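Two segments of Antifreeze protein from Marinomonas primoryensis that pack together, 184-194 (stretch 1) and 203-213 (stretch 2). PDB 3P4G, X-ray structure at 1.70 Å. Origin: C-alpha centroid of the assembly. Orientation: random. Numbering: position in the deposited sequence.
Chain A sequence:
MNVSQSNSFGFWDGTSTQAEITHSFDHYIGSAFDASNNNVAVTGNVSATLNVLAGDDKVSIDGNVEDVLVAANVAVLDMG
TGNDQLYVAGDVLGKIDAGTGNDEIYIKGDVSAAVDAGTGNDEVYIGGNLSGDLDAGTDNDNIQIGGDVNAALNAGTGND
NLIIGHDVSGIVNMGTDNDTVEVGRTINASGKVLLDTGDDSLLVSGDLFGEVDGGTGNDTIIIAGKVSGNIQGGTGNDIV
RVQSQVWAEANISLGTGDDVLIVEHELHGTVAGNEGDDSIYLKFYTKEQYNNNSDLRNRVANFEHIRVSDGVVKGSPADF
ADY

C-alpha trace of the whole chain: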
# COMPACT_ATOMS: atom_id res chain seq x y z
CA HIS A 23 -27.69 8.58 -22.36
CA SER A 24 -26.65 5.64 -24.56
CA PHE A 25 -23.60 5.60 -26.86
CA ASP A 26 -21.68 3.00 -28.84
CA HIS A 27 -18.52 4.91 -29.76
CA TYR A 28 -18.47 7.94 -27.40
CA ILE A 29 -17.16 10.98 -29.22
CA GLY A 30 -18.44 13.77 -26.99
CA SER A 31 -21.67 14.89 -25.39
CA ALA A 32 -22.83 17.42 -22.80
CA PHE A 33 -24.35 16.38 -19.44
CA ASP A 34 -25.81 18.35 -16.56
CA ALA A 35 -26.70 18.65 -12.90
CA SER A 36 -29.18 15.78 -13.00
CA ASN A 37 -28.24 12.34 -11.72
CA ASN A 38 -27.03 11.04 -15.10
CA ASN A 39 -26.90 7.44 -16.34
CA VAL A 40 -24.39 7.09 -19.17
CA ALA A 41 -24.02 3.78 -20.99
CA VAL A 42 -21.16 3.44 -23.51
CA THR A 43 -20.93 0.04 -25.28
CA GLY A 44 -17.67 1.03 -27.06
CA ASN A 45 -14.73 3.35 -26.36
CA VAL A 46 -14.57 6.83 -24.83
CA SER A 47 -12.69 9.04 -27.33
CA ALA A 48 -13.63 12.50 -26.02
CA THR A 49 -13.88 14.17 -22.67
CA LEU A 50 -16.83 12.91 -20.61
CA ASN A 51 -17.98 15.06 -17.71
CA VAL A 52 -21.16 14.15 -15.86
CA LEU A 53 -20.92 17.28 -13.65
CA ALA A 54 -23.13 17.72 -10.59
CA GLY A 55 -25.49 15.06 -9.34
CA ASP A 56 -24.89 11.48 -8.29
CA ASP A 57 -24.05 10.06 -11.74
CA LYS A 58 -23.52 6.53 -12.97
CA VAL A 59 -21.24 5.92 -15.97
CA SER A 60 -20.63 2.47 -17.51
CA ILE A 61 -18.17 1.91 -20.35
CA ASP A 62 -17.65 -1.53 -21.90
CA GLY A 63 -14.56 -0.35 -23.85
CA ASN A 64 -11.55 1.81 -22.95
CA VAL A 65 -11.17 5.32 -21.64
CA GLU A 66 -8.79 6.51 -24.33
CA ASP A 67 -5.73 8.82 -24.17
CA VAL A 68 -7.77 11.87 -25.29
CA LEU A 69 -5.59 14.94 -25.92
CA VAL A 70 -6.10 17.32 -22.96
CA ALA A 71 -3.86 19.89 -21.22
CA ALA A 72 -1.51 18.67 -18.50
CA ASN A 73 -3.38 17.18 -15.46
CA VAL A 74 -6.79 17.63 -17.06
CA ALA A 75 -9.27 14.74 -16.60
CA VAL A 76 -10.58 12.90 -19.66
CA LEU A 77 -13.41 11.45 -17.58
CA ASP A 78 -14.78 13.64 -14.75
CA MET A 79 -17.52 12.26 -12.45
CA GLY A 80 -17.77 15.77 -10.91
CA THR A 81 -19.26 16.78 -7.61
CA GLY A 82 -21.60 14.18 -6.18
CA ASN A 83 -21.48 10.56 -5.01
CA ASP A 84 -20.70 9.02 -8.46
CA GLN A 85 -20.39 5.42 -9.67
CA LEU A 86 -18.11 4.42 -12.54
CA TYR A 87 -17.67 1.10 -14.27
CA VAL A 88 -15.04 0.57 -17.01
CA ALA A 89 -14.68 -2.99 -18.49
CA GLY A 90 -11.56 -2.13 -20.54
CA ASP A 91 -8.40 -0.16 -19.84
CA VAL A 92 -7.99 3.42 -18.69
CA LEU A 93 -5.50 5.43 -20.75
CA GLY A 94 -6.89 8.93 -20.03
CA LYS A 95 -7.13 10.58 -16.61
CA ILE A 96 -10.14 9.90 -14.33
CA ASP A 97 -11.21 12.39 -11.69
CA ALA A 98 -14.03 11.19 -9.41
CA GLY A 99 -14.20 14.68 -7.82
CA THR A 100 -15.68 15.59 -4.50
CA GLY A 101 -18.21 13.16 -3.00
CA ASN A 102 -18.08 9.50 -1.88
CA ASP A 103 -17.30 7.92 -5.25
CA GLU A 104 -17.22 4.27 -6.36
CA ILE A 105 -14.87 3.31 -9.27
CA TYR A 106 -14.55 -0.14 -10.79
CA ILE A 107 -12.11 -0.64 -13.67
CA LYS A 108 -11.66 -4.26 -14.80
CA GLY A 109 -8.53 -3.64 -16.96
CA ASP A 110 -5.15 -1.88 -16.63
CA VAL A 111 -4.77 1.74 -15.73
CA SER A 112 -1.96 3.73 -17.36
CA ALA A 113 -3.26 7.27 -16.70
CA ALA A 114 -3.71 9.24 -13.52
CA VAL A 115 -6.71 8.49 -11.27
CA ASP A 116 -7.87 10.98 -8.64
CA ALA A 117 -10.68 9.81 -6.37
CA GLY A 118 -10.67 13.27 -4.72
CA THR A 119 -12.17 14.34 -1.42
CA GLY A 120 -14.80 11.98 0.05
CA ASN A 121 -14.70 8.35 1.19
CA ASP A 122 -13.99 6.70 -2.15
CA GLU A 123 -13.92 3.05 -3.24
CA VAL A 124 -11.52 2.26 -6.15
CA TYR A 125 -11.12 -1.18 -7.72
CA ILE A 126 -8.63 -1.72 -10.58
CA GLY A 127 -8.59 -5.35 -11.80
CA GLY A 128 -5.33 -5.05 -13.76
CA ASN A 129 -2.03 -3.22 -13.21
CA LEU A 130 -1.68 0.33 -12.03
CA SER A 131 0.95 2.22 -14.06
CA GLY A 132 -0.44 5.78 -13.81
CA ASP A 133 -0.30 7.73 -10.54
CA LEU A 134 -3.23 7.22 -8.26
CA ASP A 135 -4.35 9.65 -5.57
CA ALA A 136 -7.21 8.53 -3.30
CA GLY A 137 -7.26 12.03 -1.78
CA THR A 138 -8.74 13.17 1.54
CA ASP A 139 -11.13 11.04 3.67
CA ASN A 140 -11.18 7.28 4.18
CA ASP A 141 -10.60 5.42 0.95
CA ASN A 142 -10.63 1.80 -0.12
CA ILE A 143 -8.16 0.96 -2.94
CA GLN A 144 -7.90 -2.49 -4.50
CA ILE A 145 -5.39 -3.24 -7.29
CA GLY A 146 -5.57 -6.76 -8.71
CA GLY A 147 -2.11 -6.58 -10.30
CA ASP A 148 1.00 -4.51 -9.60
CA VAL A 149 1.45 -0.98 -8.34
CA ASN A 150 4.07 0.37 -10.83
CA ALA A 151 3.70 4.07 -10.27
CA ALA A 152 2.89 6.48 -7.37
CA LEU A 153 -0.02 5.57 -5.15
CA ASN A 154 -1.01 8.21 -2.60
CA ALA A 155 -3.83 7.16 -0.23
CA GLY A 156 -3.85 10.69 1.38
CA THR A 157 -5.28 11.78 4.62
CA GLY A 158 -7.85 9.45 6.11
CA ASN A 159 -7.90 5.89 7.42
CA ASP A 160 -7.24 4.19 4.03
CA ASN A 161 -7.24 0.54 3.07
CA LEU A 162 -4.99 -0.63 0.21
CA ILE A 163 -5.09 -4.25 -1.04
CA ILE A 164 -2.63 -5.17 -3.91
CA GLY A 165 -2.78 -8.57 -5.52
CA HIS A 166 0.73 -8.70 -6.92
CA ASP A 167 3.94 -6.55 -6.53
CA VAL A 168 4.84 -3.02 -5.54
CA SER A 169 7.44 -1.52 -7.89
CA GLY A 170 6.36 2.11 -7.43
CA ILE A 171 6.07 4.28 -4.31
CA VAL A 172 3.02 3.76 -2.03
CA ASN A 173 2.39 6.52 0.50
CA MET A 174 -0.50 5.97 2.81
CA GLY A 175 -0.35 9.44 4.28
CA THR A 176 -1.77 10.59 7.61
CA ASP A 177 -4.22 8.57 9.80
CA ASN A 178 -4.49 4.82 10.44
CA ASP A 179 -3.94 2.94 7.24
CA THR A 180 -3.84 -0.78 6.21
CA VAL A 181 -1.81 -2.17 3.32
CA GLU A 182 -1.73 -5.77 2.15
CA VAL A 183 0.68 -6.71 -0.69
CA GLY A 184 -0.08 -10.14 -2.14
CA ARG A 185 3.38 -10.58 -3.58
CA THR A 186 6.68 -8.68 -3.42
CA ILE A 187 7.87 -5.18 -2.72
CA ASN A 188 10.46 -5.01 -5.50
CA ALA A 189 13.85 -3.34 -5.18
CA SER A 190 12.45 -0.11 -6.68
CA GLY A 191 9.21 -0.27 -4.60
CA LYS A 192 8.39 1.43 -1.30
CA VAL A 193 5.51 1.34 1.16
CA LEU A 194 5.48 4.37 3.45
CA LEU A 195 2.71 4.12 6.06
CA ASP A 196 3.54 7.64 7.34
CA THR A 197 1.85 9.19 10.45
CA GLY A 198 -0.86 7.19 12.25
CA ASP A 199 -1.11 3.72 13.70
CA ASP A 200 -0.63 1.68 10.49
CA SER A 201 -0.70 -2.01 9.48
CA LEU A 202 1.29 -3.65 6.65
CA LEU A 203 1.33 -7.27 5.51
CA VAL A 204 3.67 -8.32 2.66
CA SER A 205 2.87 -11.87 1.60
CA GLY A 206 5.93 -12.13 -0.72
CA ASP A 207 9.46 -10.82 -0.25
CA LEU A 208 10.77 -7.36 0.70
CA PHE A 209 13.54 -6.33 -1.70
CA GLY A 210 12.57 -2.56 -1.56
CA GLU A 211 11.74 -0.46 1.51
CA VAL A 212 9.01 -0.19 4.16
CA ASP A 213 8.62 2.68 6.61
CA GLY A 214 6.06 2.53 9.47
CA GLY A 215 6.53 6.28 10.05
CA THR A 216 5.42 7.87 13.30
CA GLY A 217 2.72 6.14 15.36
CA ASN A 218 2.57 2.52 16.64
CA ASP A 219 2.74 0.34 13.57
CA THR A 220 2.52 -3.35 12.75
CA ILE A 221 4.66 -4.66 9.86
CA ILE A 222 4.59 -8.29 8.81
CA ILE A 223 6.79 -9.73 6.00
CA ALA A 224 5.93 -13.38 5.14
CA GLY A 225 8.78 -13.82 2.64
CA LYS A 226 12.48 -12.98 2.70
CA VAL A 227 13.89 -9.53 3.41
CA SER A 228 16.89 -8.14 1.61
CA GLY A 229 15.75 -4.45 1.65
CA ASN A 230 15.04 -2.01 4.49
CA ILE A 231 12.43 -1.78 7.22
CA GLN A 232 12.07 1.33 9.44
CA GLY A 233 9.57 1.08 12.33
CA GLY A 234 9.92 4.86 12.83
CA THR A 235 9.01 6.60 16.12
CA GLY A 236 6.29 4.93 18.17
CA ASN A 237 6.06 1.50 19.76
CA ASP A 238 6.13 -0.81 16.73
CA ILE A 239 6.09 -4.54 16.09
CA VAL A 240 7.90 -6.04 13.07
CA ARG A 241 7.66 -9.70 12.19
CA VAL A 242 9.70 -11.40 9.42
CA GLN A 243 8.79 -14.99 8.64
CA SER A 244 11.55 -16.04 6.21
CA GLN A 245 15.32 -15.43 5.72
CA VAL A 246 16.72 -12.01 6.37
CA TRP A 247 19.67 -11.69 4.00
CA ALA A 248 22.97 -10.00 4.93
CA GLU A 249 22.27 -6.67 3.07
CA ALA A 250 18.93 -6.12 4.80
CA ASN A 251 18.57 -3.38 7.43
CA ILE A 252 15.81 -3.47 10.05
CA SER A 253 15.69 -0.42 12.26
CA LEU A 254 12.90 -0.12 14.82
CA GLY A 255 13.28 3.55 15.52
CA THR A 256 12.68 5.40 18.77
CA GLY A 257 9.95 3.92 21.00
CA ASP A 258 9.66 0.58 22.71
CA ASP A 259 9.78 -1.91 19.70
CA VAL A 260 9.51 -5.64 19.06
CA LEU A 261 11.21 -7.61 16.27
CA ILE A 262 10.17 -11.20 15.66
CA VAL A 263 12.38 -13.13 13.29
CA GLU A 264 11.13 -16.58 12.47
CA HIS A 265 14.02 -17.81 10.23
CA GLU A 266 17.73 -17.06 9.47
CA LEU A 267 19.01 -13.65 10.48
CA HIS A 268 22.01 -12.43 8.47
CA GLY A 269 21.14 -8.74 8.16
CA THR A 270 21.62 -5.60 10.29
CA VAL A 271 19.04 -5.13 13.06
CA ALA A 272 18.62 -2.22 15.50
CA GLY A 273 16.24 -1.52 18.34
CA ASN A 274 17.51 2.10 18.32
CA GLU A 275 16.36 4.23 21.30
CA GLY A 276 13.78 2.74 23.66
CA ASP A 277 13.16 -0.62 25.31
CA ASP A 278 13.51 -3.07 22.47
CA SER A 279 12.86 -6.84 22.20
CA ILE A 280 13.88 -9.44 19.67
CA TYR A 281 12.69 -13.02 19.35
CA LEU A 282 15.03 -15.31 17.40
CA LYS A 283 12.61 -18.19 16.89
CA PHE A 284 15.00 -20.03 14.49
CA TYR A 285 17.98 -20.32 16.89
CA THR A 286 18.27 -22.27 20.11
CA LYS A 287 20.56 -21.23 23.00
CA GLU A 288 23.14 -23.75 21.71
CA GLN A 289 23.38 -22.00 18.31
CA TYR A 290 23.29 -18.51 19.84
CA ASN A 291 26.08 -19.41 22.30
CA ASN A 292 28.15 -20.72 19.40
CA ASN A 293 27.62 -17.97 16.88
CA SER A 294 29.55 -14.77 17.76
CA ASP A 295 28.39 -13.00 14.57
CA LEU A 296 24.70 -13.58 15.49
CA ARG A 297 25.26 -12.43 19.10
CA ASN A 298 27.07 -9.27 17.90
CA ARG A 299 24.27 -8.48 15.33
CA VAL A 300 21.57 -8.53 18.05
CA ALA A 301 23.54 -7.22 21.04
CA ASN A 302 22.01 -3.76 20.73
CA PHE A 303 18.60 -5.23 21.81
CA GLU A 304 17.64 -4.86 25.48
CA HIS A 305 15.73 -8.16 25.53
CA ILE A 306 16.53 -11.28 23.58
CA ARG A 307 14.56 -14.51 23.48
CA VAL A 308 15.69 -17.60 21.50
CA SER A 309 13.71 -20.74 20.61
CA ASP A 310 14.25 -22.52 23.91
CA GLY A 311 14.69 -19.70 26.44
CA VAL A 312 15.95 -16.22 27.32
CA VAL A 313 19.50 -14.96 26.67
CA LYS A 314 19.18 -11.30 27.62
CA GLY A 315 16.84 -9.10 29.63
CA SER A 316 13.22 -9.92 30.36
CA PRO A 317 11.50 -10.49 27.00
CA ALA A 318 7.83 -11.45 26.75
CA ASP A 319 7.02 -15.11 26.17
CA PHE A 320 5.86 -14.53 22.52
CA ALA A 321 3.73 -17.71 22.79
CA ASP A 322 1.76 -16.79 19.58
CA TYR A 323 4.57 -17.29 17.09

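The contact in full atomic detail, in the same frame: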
# COMPACT_ATOMS: atom_id res chain seq x y z
N GLY A 184 0.08 -8.70 -1.96
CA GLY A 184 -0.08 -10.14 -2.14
C GLY A 184 1.21 -10.81 -2.54
O GLY A 184 1.43 -11.98 -2.25
N ARG A 185 2.09 -10.06 -3.22
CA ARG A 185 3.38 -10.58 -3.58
C ARG A 185 4.52 -9.75 -3.02
O ARG A 185 4.58 -9.59 -1.81
CB ARG A 185 3.46 -10.90 -5.09
CG ARG A 185 2.42 -11.95 -5.46
CD ARG A 185 2.41 -12.33 -6.95
NE ARG A 185 1.27 -13.23 -7.14
CZ ARG A 185 0.86 -13.70 -8.31
NH1 ARG A 185 1.49 -13.38 -9.43
NH2 ARG A 185 -0.21 -14.50 -8.36
N THR A 186 5.38 -9.17 -3.87
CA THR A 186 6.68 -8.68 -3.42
C THR A 186 6.81 -7.19 -3.57
O THR A 186 6.28 -6.60 -4.53
CB THR A 186 7.79 -9.45 -4.22
OG1 THR A 186 7.81 -10.82 -3.76
CG2 THR A 186 9.19 -8.81 -4.10
N ILE A 187 7.47 -6.57 -2.59
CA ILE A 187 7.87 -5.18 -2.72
C ILE A 187 9.23 -5.27 -3.39
O ILE A 187 10.22 -5.67 -2.76
CB ILE A 187 7.93 -4.43 -1.41
CG1 ILE A 187 6.54 -4.40 -0.78
CG2 ILE A 187 8.36 -2.95 -1.68
CD1 ILE A 187 6.45 -3.71 0.61
N ASN A 188 9.25 -4.93 -4.67
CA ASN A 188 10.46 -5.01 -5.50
C ASN A 188 11.55 -4.02 -5.07
O ASN A 188 11.31 -3.14 -4.28
CB ASN A 188 10.08 -4.84 -6.97
CG ASN A 188 9.48 -6.11 -7.57
OD1 ASN A 188 9.98 -7.23 -7.35
ND2 ASN A 188 8.45 -5.94 -8.40
N ALA A 189 12.75 -4.18 -5.60
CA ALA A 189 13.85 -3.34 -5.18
C ALA A 189 13.53 -1.87 -5.35
O ALA A 189 13.99 -1.06 -4.54
CB ALA A 189 15.17 -3.71 -5.93
N SER A 190 12.75 -1.52 -6.39
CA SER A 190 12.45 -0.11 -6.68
C SER A 190 11.24 0.39 -5.85
O SER A 190 10.97 1.62 -5.81
CB SER A 190 12.15 0.07 -8.17
OG SER A 190 10.97 -0.69 -8.52
N GLY A 191 10.53 -0.55 -5.23
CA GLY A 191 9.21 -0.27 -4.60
C GLY A 191 9.38 0.18 -3.17
O GLY A 191 10.37 -0.19 -2.49
N LYS A 192 8.41 0.97 -2.69
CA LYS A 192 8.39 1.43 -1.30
C LYS A 192 6.98 1.42 -0.79
O LYS A 192 6.04 1.75 -1.55
CB LYS A 192 8.93 2.84 -1.18
CG LYS A 192 10.36 2.95 -1.73
CD LYS A 192 11.03 4.26 -1.30
CE LYS A 192 12.29 4.50 -2.14
NZ LYS A 192 13.31 3.41 -1.97
N VAL A 193 6.83 1.15 0.51
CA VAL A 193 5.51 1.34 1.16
C VAL A 193 5.81 2.16 2.39
O VAL A 193 6.51 1.70 3.28
CB VAL A 193 4.79 0.04 1.56
CG1 VAL A 193 3.49 0.35 2.43
CG2 VAL A 193 4.40 -0.74 0.32
N LEU A 194 5.29 3.40 2.37
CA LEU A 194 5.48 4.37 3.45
C LEU A 194 4.13 4.56 4.10
O LEU A 194 3.20 5.06 3.46
CB LEU A 194 6.01 5.69 2.81
CG LEU A 194 7.18 5.48 1.84
CD1 LEU A 194 7.60 6.86 1.17
CD2 LEU A 194 8.36 4.85 2.57
N LEU A 203 1.01 -5.87 5.70
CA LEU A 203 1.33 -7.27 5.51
C LEU A 203 1.86 -7.42 4.10
O LEU A 203 1.20 -7.02 3.14
CB LEU A 203 0.06 -8.12 5.63
CG LEU A 203 0.22 -9.59 5.18
CD1 LEU A 203 1.30 -10.32 6.01
CD2 LEU A 203 -1.11 -10.38 5.27
N VAL A 204 3.07 -7.96 3.98
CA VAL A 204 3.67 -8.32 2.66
C VAL A 204 3.69 -9.83 2.61
O VAL A 204 4.40 -10.49 3.41
CB VAL A 204 5.07 -7.75 2.53
CG1 VAL A 204 5.70 -8.20 1.19
CG2 VAL A 204 5.00 -6.23 2.55
N SER A 205 2.92 -10.42 1.68
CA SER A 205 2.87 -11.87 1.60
C SER A 205 4.06 -12.51 0.84
O SER A 205 4.36 -13.69 1.02
CB SER A 205 1.51 -12.36 1.08
OG SER A 205 0.51 -12.09 2.07
N GLY A 206 4.73 -11.71 -0.00
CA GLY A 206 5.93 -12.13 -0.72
C GLY A 206 7.15 -11.55 -0.01
O GLY A 206 7.16 -11.42 1.23
N ASP A 207 8.17 -11.21 -0.79
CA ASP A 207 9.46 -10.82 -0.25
C ASP A 207 9.53 -9.30 -0.17
O ASP A 207 8.72 -8.62 -0.80
CB ASP A 207 10.55 -11.29 -1.20
CG ASP A 207 10.52 -12.79 -1.41
OD1 ASP A 207 10.24 -13.52 -0.44
OD2 ASP A 207 10.73 -13.23 -2.55
N LEU A 208 10.45 -8.79 0.66
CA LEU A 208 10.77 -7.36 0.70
C LEU A 208 12.19 -7.15 0.19
O LEU A 208 13.17 -7.43 0.91
CB LEU A 208 10.68 -6.83 2.14
CG LEU A 208 11.07 -5.36 2.32
CD1 LEU A 208 10.27 -4.44 1.41
CD2 LEU A 208 10.94 -4.92 3.79
N PHE A 209 12.28 -6.71 -1.08
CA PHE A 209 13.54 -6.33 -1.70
C PHE A 209 13.68 -4.79 -1.73
O PHE A 209 14.82 -4.29 -1.86
CB PHE A 209 13.65 -6.90 -3.12
CG PHE A 209 13.55 -8.41 -3.20
CD1 PHE A 209 14.01 -9.21 -2.16
CD2 PHE A 209 13.03 -9.00 -4.33
CE1 PHE A 209 13.92 -10.61 -2.27
CE2 PHE A 209 12.96 -10.40 -4.46
CZ PHE A 209 13.41 -11.20 -3.44
N GLY A 210 12.56 -4.07 -1.63
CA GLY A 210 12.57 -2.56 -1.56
C GLY A 210 12.58 -2.06 -0.12
O GLY A 210 13.34 -2.57 0.70
N GLU A 211 11.74 -1.09 0.19
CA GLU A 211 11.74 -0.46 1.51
C GLU A 211 10.33 -0.35 2.07
O GLU A 211 9.35 -0.14 1.30
CB GLU A 211 12.34 0.96 1.41
CG GLU A 211 13.80 0.96 0.86
CD GLU A 211 14.50 2.26 1.13
OE1 GLU A 211 13.94 3.33 0.75
OE2 GLU A 211 15.58 2.22 1.74
N VAL A 212 10.25 -0.40 3.39
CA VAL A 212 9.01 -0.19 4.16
C VAL A 212 9.35 0.80 5.28
O VAL A 212 10.42 0.71 5.91
CB VAL A 212 8.48 -1.50 4.75
CG1 VAL A 212 7.45 -1.26 5.91
CG2 VAL A 212 7.94 -2.42 3.66
N ASP A 213 8.43 1.74 5.52
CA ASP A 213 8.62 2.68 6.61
C ASP A 213 7.27 2.77 7.33
O ASP A 213 6.25 3.13 6.71
CB ASP A 213 9.00 4.05 6.04
CG ASP A 213 9.57 4.99 7.10
OD1 ASP A 213 9.13 4.95 8.26
OD2 ASP A 213 10.58 5.69 6.79
O HOH W 1 9.57 -12.39 -4.81

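The two stretches stack as neighbouring layers of parallel backbone, joined mainly by main-chain hydrogen bonds, with a small aliphatic cluster on one side and a salt bridge on the other.

The clearest rule is the parallel ladder of Lys192-Leu194 beside Glu211-Asp213, whose axes approach to 4.8 Å. Glu211 N donates to Gly191 O (3.1 Å), Val193 N to Glu211 O (2.9 Å), and Asp213 N to Val193 O (3.0 Å), so the bonds alternate between strands as parallel pairing requires. A separate bridge joins Ile187 and Leu208: Ile187 N donates to Asp207 O at 3.0 Å, and Ile187 O accepts from both Phe209 N (2.9 Å) and Gly210 N (3.1 Å). Between the two ladders the register shifts by two, and stretch 1 makes a type I turn from Asn188 to Gly191, closed by Gly191 N to Asn188 O at 2.9 Å.

Glycine permits the close approach at two places. A CB on Gly210 would clash with Gly191 O and Asn188 O; one on Gly206 would clash with Arg185 O and Thr186 OG1. Gly206 N makes only a weak bond to Arg185 O (2.8 Å), but Thr186 OG1 accepts a nearly straight one from Asp207 N (3.0 Å). A water also joins this threonine hydroxyl to Asp207 OD2, donating to the carboxylate.

Ile187 supplies the apolar centre: its CD1 lies 3.5 Å from Val204 CG2 and 3.6 Å from Val212 CG2, while its CB meets Leu208 CD1 at 3.7 Å. Val193 and Val212 share one sheet face. The other carries Lys192, Leu194, Glu211 and Asp213; here Lys192, with chi2 and chi3 t and chi4 m, brings its NZ to 2.8 Å from Glu211 OE1, pairing opposite charges, and Leu194 CD2 packs against Asp213 CB at 3.6 Å.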